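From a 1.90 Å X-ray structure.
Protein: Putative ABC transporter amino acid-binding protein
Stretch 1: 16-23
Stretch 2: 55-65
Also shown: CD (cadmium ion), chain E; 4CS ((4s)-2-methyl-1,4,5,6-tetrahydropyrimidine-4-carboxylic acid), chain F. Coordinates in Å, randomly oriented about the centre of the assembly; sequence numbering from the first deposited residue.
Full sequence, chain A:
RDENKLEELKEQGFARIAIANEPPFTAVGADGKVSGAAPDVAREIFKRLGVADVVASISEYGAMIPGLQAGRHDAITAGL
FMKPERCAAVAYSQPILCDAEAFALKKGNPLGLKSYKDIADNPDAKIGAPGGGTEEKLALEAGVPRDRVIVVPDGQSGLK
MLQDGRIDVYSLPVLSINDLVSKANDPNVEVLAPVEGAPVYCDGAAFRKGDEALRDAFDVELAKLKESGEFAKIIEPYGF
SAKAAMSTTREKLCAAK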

ATOM      1  N   ARG A  16      -2.623  -4.426 -16.996  1.00 24.00           N
ATOM      2  CA  ARG A  16      -3.042  -5.242 -15.859  1.00 23.89           C
ATOM      3  C   ARG A  16      -2.344  -4.723 -14.609  1.00 23.46           C
ATOM      4  O   ARG A  16      -1.114  -4.641 -14.575  1.00 23.47           O
ATOM      5  N   ILE A  17      -3.125  -4.381 -13.592  1.00 23.06           N
ATOM      6  CA  ILE A  17      -2.565  -3.835 -12.346  1.00 23.58           C
ATOM      7  C   ILE A  17      -2.900  -4.740 -11.159  1.00 24.14           C
ATOM      8  O   ILE A  17      -3.937  -5.399 -11.143  1.00 24.63           O
ATOM      9  N   ALA A  18      -2.021  -4.769 -10.166  1.00 24.52           N
ATOM     10  CA  ALA A  18      -2.263  -5.558  -8.971  1.00 24.76           C
ATOM     11  C   ALA A  18      -2.671  -4.616  -7.851  1.00 25.49           C
ATOM     12  O   ALA A  18      -2.009  -3.596  -7.639  1.00 24.82           O
ATOM     13  N   ILE A  19      -3.770  -4.956  -7.164  1.00 25.52           N
ATOM     14  CA  ILE A  19      -4.295  -4.192  -6.024  1.00 26.87           C
ATOM     15  C   ILE A  19      -4.654  -5.132  -4.863  1.00 27.37           C
ATOM     16  O   ILE A  19      -4.662  -6.345  -5.037  1.00 27.01           O
ATOM     17  N   ALA A  20      -4.968  -4.577  -3.687  1.00 28.75           N
ATOM     18  CA  ALA A  20      -5.322  -5.414  -2.534  1.00 29.10           C
ATOM     19  C   ALA A  20      -6.721  -5.193  -1.970  1.00 29.68           C
ATOM     20  O   ALA A  20      -7.163  -5.978  -1.128  1.00 31.07           O
ATOM     21  N   ASN A  21      -7.409  -4.141  -2.415  1.00 28.78           N
ATOM     22  CA  ASN A  21      -8.708  -3.737  -1.838  1.00 28.50           C
ATOM     23  C   ASN A  21      -8.578  -3.250  -0.377  1.00 27.36           C
ATOM     24  O   ASN A  21      -9.028  -3.905   0.560  1.00 27.65           O
ATOM     25  N   GLU A  22      -7.935  -2.102  -0.206  1.00 25.44           N
ATOM     26  CA  GLU A  22      -7.677  -1.519   1.115  1.00 24.39           C
ATOM     27  C   GLU A  22      -7.857  -0.005   1.012  1.00 23.22           C
ATOM     28  O   GLU A  22      -6.889   0.723   0.784  1.00 22.65           O
ATOM     29  N   PRO A  23      -9.100   0.472   1.122  1.00 22.16           N
ATOM     30  CA  PRO A  23      -9.365   1.909   1.040  1.00 21.67           C
ATOM     31  C   PRO A  23      -8.576   2.692   2.102  1.00 21.18           C
ATOM     32  O   PRO A  23      -8.450   2.200   3.228  1.00 21.71           O
ATOM     33  N   VAL A  55      -6.965  -2.978 -15.881  1.00 25.84           N
ATOM     34  CA  VAL A  55      -7.679  -4.192 -15.492  1.00 25.70           C
ATOM     35  C   VAL A  55      -7.049  -4.674 -14.184  1.00 25.52           C
ATOM     36  O   VAL A  55      -5.879  -5.060 -14.168  1.00 25.77           O
ATOM     37  N   ALA A  56      -7.809  -4.611 -13.090  1.00 25.40           N
ATOM     38  CA  ALA A  56      -7.260  -4.894 -11.758  1.00 24.85           C
ATOM     39  C   ALA A  56      -7.474  -6.326 -11.268  1.00 24.99           C
ATOM     40  O   ALA A  56      -8.563  -6.902 -11.423  1.00 24.50           O
ATOM     41  N   SER A  57      -6.414  -6.890 -10.691  1.00 24.43           N
ATOM     42  CA  SER A  57      -6.433  -8.200 -10.038  1.00 24.72           C
ATOM     43  C   SER A  57      -6.192  -7.978  -8.539  1.00 24.73           C
ATOM     44  O   SER A  57      -5.266  -7.252  -8.178  1.00 24.40           O
ATOM     45  N   ILE A  58      -7.018  -8.590  -7.686  1.00 24.19           N
ATOM     46  CA  ILE A  58      -6.832  -8.530  -6.223  1.00 24.49           C
ATOM     47  C   ILE A  58      -5.984  -9.700  -5.736  1.00 24.39           C
ATOM     48  O   ILE A  58      -6.199 -10.836  -6.140  1.00 23.87           O
ATOM     49  N   SER A  59      -5.030  -9.402  -4.861  1.00 25.12           N
ATOM     50  CA  SER A  59      -4.256 -10.419  -4.182  1.00 25.85           C
ATOM     51  C   SER A  59      -3.809  -9.859  -2.837  1.00 25.79           C
ATOM     52  O   SER A  59      -3.947  -8.661  -2.578  1.00 26.21           O
ATOM     53  N   GLU A  60      -3.272 -10.722  -1.989  1.00 25.20           N
ATOM     54  CA  GLU A  60      -2.651 -10.263  -0.747  1.00 24.92           C
ATOM     55  C   GLU A  60      -1.292  -9.687  -1.136  1.00 24.53           C
ATOM     56  O   GLU A  60      -0.812  -9.945  -2.256  1.00 24.15           O
ATOM     57  N   TYR A  61      -0.703  -8.861  -0.270  1.00 23.57           N
ATOM     58  CA  TYR A  61       0.483  -8.083  -0.646  1.00 23.86           C
ATOM     59  C   TYR A  61       1.683  -8.957  -0.982  1.00 24.15           C
ATOM     60  O   TYR A  61       2.466  -8.619  -1.862  1.00 24.47           O
ATOM     61  N   GLY A  62       1.805 -10.088  -0.294  1.00 24.57           N
ATOM     62  CA  GLY A  62       2.944 -10.994  -0.495  1.00 24.61           C
ATOM     63  C   GLY A  62       3.009 -11.640  -1.872  1.00 24.84           C
ATOM     64  O   GLY A  62       4.065 -12.133  -2.292  1.00 25.36           O
ATOM     65  N   ALA A  63       1.888 -11.652  -2.585  1.00 25.09           N
ATOM     66  CA  ALA A  63       1.848 -12.241  -3.927  1.00 24.94           C
ATOM     67  C   ALA A  63       2.188 -11.261  -5.059  1.00 25.24           C
ATOM     68  O   ALA A  63       2.350 -11.674  -6.211  1.00 25.89           O
ATOM     69  N   MET A  64       2.298  -9.975  -4.744  1.00 24.45           N
ATOM     70  CA  MET A  64       2.369  -8.949  -5.779  1.00 24.35           C
ATOM     71  C   MET A  64       3.670  -8.936  -6.566  1.00 23.65           C
ATOM     72  O   MET A  64       3.664  -9.055  -7.801  1.00 22.87           O
ATOM     73  N   ILE A  65       4.780  -8.786  -5.856  1.00 23.92           N
ATOM     74  CA  ILE A  65       6.091  -8.805  -6.522  1.00 24.20           C
ATOM     75  C   ILE A  65       6.323 -10.115  -7.300  1.00 24.75           C
ATOM     76  O   ILE A  65       6.715 -10.055  -8.472  1.00 24.72           O
TER

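Parallel β-strands illustrate a general principle of packing: the backbone sets the register, and side chains alternating between the two faces of the sheet then fit together according to their bulk. In this putative amino acid-binding protein, strand 16-19 runs beside strand 55-58, pairing Arg16 with Val55, Ile17 with Ala56, Ala18 with Ser57 and Ile19 with Ile58. The ladder is regular: Ile17 N donates to Val55 O and Ile19 N to Ser57 O, each at 2.9 Å, while Ser57 N donates to Ile17 O at 2.9 Å and Ser59 N to Ile19 O at 3.1 Å.

On the face that carries Ile17, Ala56, Ile19 and Ile58, two large residues lean over a small one. The single methyl of Ala56 leaves a shallow hollow, and two isoleucines border it: Ile17 CG1 lies 3.8 Å from Ala56 CB, and Ile19 CD1 reaches to 4.1 Å from that same CB. Both isoleucines adopt chi1 p and chi2 t. Beyond the alanine, bulk meets bulk, with Ile19 CG1 3.8 Å from CG1 of Ile58, whose chi1 is m and chi2 t. The distal methyl of Ile58 also touches the loop that follows the first strand, CD1 lying 4.1 Å from Asn21 CB.

The other face bears Arg16, Val55, Ala18 and Ser57, and here a small residue, Ala18, lies in the first strand, paired with the compact Ser57. Ala18 leaves room that is partly filled from further along the second stretch by Met64, whose CG stands 4.3 Å from Ala18 CB. The methionine points toward the first stretch with chi1 m, chi2 t and chi3 t, an extended chain that carries its terminal methyl past Ala18, so that Met64 CE sits 3.7 Å from Ala20 CB and 3.6 Å from Ile19 O.

Ala20 is thus a small bump set into the notch between Met64 CE and the Tyr61 ring. Its CB rests over one face of that ring, 3.8 Å from the ring centroid and 3.4 Å from Tyr61 CZ, in a CH-pi contact. The bound 4CS places its own CB over the opposite face, so the flat ring is sandwiched between protein methyl and ligand. Tyr61, with chi1 m, starts out sideways, but its end comes nearer to the first stretch, and there the packing turns polar: Tyr61 OH donates to Glu22 OE1 at 2.6 Å. Glu22 points toward the second stretch with chi1 and chi2 both t, and its carboxylate also receives 4CS NAG, at 2.8 Å from OE2 and, more weakly, at 3.0 Å from OE1. One acidic group therefore ties the tyrosine to the ligand.

At the partly exposed Ser57, chi1 m, metal binding is added to the packing. Ser57 OG binds the cadmium ion CD at 2.5 Å; water 1 lies 2.4 Å from CD, and one further ligand comes from elsewhere in the structure. Arg16, chi1 m, extends to that water, NH1 making a weak hydrogen bond to its O at 2.8 Å.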

ATOM      1  CB  ARG A  16      -2.671  -6.707 -16.060  1.00 23.57           C
ATOM      2  CG  ARG A  16      -3.319  -7.363 -17.257  1.00 24.83           C
ATOM      3  CD  ARG A  16      -2.777  -8.743 -17.529  1.00 27.93           C
ATOM      4  NE  ARG A  16      -3.373  -9.316 -18.728  1.00 28.68           N
ATOM      5  CZ  ARG A  16      -4.500 -10.004 -18.737  1.00 29.60           C
ATOM      6  NH1 ARG A  16      -5.164 -10.212 -17.600  1.00 30.59           N
ATOM      7  NH2 ARG A  16      -4.972 -10.490 -19.886  1.00 28.01           N
ATOM      8  CB  ILE A  17      -3.024  -2.357 -12.103  1.00 23.77           C
ATOM      9  CG1 ILE A  17      -4.552  -2.257 -11.930  1.00 23.14           C
ATOM     10  CG2 ILE A  17      -2.503  -1.430 -13.237  1.00 24.15           C
ATOM     11  CD1 ILE A  17      -5.109  -0.847 -11.622  1.00 23.91           C
ATOM     12  CB  ALA A  18      -1.023  -6.343  -8.598  1.00 24.94           C
ATOM     13  CB  ILE A  19      -5.551  -3.386  -6.429  1.00 26.36           C
ATOM     14  CG1 ILE A  19      -6.732  -4.319  -6.735  1.00 27.33           C
ATOM     15  CG2 ILE A  19      -5.251  -2.459  -7.607  1.00 26.88           C
ATOM     16  CD1 ILE A  19      -8.086  -3.608  -6.706  1.00 27.74           C
ATOM     17  CB  ALA A  20      -4.292  -5.264  -1.425  1.00 30.14           C
ATOM     18  CB  ASN A  21      -9.758  -4.849  -1.967  1.00 29.44           C
ATOM     19  CG  ASN A  21     -11.176  -4.335  -1.800  1.00 30.92           C
ATOM     20  OD1 ASN A  21     -11.433  -3.131  -1.891  1.00 31.76           O
ATOM     21  ND2 ASN A  21     -12.107  -5.246  -1.554  1.00 33.91           N
ATOM     22  CB  GLU A  22      -6.261  -1.863   1.594  1.00 24.51           C
ATOM     23  CG  GLU A  22      -5.923  -1.315   2.986  1.00 24.70           C
ATOM     24  CD  GLU A  22      -4.465  -1.505   3.365  1.00 25.30           C
ATOM     25  OE1 GLU A  22      -3.969  -2.642   3.215  1.00 25.76           O
ATOM     26  OE2 GLU A  22      -3.818  -0.523   3.830  1.00 25.27           O
ATOM     27  CB  PRO A  23     -10.881   2.020   1.301  1.00 21.45           C
ATOM     28  CG  PRO A  23     -11.458   0.655   1.029  1.00 21.59           C
ATOM     29  CD  PRO A  23     -10.333  -0.328   1.278  1.00 22.42           C
ATOM     30  CB  VAL A  55      -7.617  -5.265 -16.615  1.00 25.39           C
ATOM     31  CG1 VAL A  55      -8.091  -6.631 -16.117  1.00 26.93           C
ATOM     32  CG2 VAL A  55      -8.465  -4.827 -17.824  1.00 25.72           C
ATOM     33  CB  ALA A  56      -7.784  -3.903 -10.739  1.00 25.08           C
ATOM     34  CB  SER A  57      -5.304  -9.081 -10.591  1.00 25.00           C
ATOM     35  OG  SER A  57      -5.560  -9.551 -11.925  1.00 26.95           O
ATOM     36  CB  ILE A  58      -8.198  -8.546  -5.484  1.00 24.72           C
ATOM     37  CG1 ILE A  58      -8.938  -7.228  -5.695  1.00 23.68           C
ATOM     38  CG2 ILE A  58      -8.015  -8.811  -3.979  1.00 24.66           C
ATOM     39  CD1 ILE A  58     -10.370  -7.275  -5.176  1.00 26.62           C
ATOM     40  CB  SER A  59      -3.046 -10.837  -5.028  1.00 26.42           C
ATOM     41  OG  SER A  59      -1.955  -9.944  -4.866  1.00 26.71           O
ATOM     42  CB  GLU A  60      -2.593 -11.411   0.264  1.00 25.27           C
ATOM     43  CG  GLU A  60      -4.000 -11.876   0.633  1.00 26.68           C
ATOM     44  CD  GLU A  60      -4.044 -13.120   1.492  1.00 27.29           C
ATOM     45  OE1 GLU A  60      -4.268 -14.227   0.946  1.00 29.02           O
ATOM     46  OE2 GLU A  60      -3.881 -13.006   2.727  1.00 29.62           O
ATOM     47  CB  TYR A  61       0.850  -7.059   0.432  1.00 23.93           C
ATOM     48  CG  TYR A  61      -0.151  -5.923   0.532  1.00 23.30           C
ATOM     49  CD1 TYR A  61      -0.053  -4.811  -0.296  1.00 23.79           C
ATOM     50  CD2 TYR A  61      -1.206  -5.979   1.437  1.00 22.81           C
ATOM     51  CE1 TYR A  61      -0.979  -3.760  -0.206  1.00 23.19           C
ATOM     52  CE2 TYR A  61      -2.146  -4.931   1.528  1.00 23.72           C
ATOM     53  CZ  TYR A  61      -2.014  -3.827   0.710  1.00 24.58           C
ATOM     54  OH  TYR A  61      -2.943  -2.796   0.780  1.00 24.86           O
ATOM     55  CB  ALA A  63       0.472 -12.890  -4.179  1.00 25.26           C
ATOM     56  CB  MET A  64       2.057  -7.573  -5.193  1.00 23.77           C
ATOM     57  CG  MET A  64       0.592  -7.431  -4.812  1.00 25.28           C
ATOM     58  SD  MET A  64       0.293  -5.853  -4.045  1.00 26.85           S
ATOM     59  CE  MET A  64      -1.433  -6.004  -3.585  1.00 24.08           C
ATOM     60  CB  ILE A  65       7.239  -8.431  -5.540  1.00 24.14           C
ATOM     61  CG1 ILE A  65       7.066  -6.965  -5.096  1.00 23.90           C
ATOM     62  CG2 ILE A  65       8.608  -8.644  -6.198  1.00 23.14           C
ATOM     63  CD1 ILE A  65       8.065  -6.467  -4.040  1.00 25.03           C
TER
HETATM   64 CD    CD E 604      -4.227 -11.566 -12.746  0.70 27.40          CD
HETATM   65  O   4CS F 501       3.359  -3.598   2.650  1.00 22.38           O
HETATM   66  C   4CS F 501       2.806  -2.568   2.264  1.00 21.89           C
HETATM   67  OXT 4CS F 501       3.258  -1.949   1.294  1.00 22.40           O
HETATM   68  CA  4CS F 501       1.581  -2.041   3.000  1.00 21.02           C
HETATM   69  CB  4CS F 501       0.632  -3.137   3.443  1.00 20.98           C
HETATM   70  CAD 4CS F 501      -0.542  -2.523   4.212  1.00 20.33           C
HETATM   71  NAG 4CS F 501      -1.202  -1.493   3.368  1.00 20.20           N
HETATM   72  CAI 4CS F 501      -0.488  -0.788   2.387  1.00 20.63           C
HETATM   73  CAA 4CS F 501      -1.194   0.263   1.514  1.00 20.18           C
HETATM   74  N   4CS F 501       0.870  -1.055   2.165  1.00 20.65           N
HETATM   75  O   HOH W   1      -4.864 -10.782 -14.871  1.00 22.37           O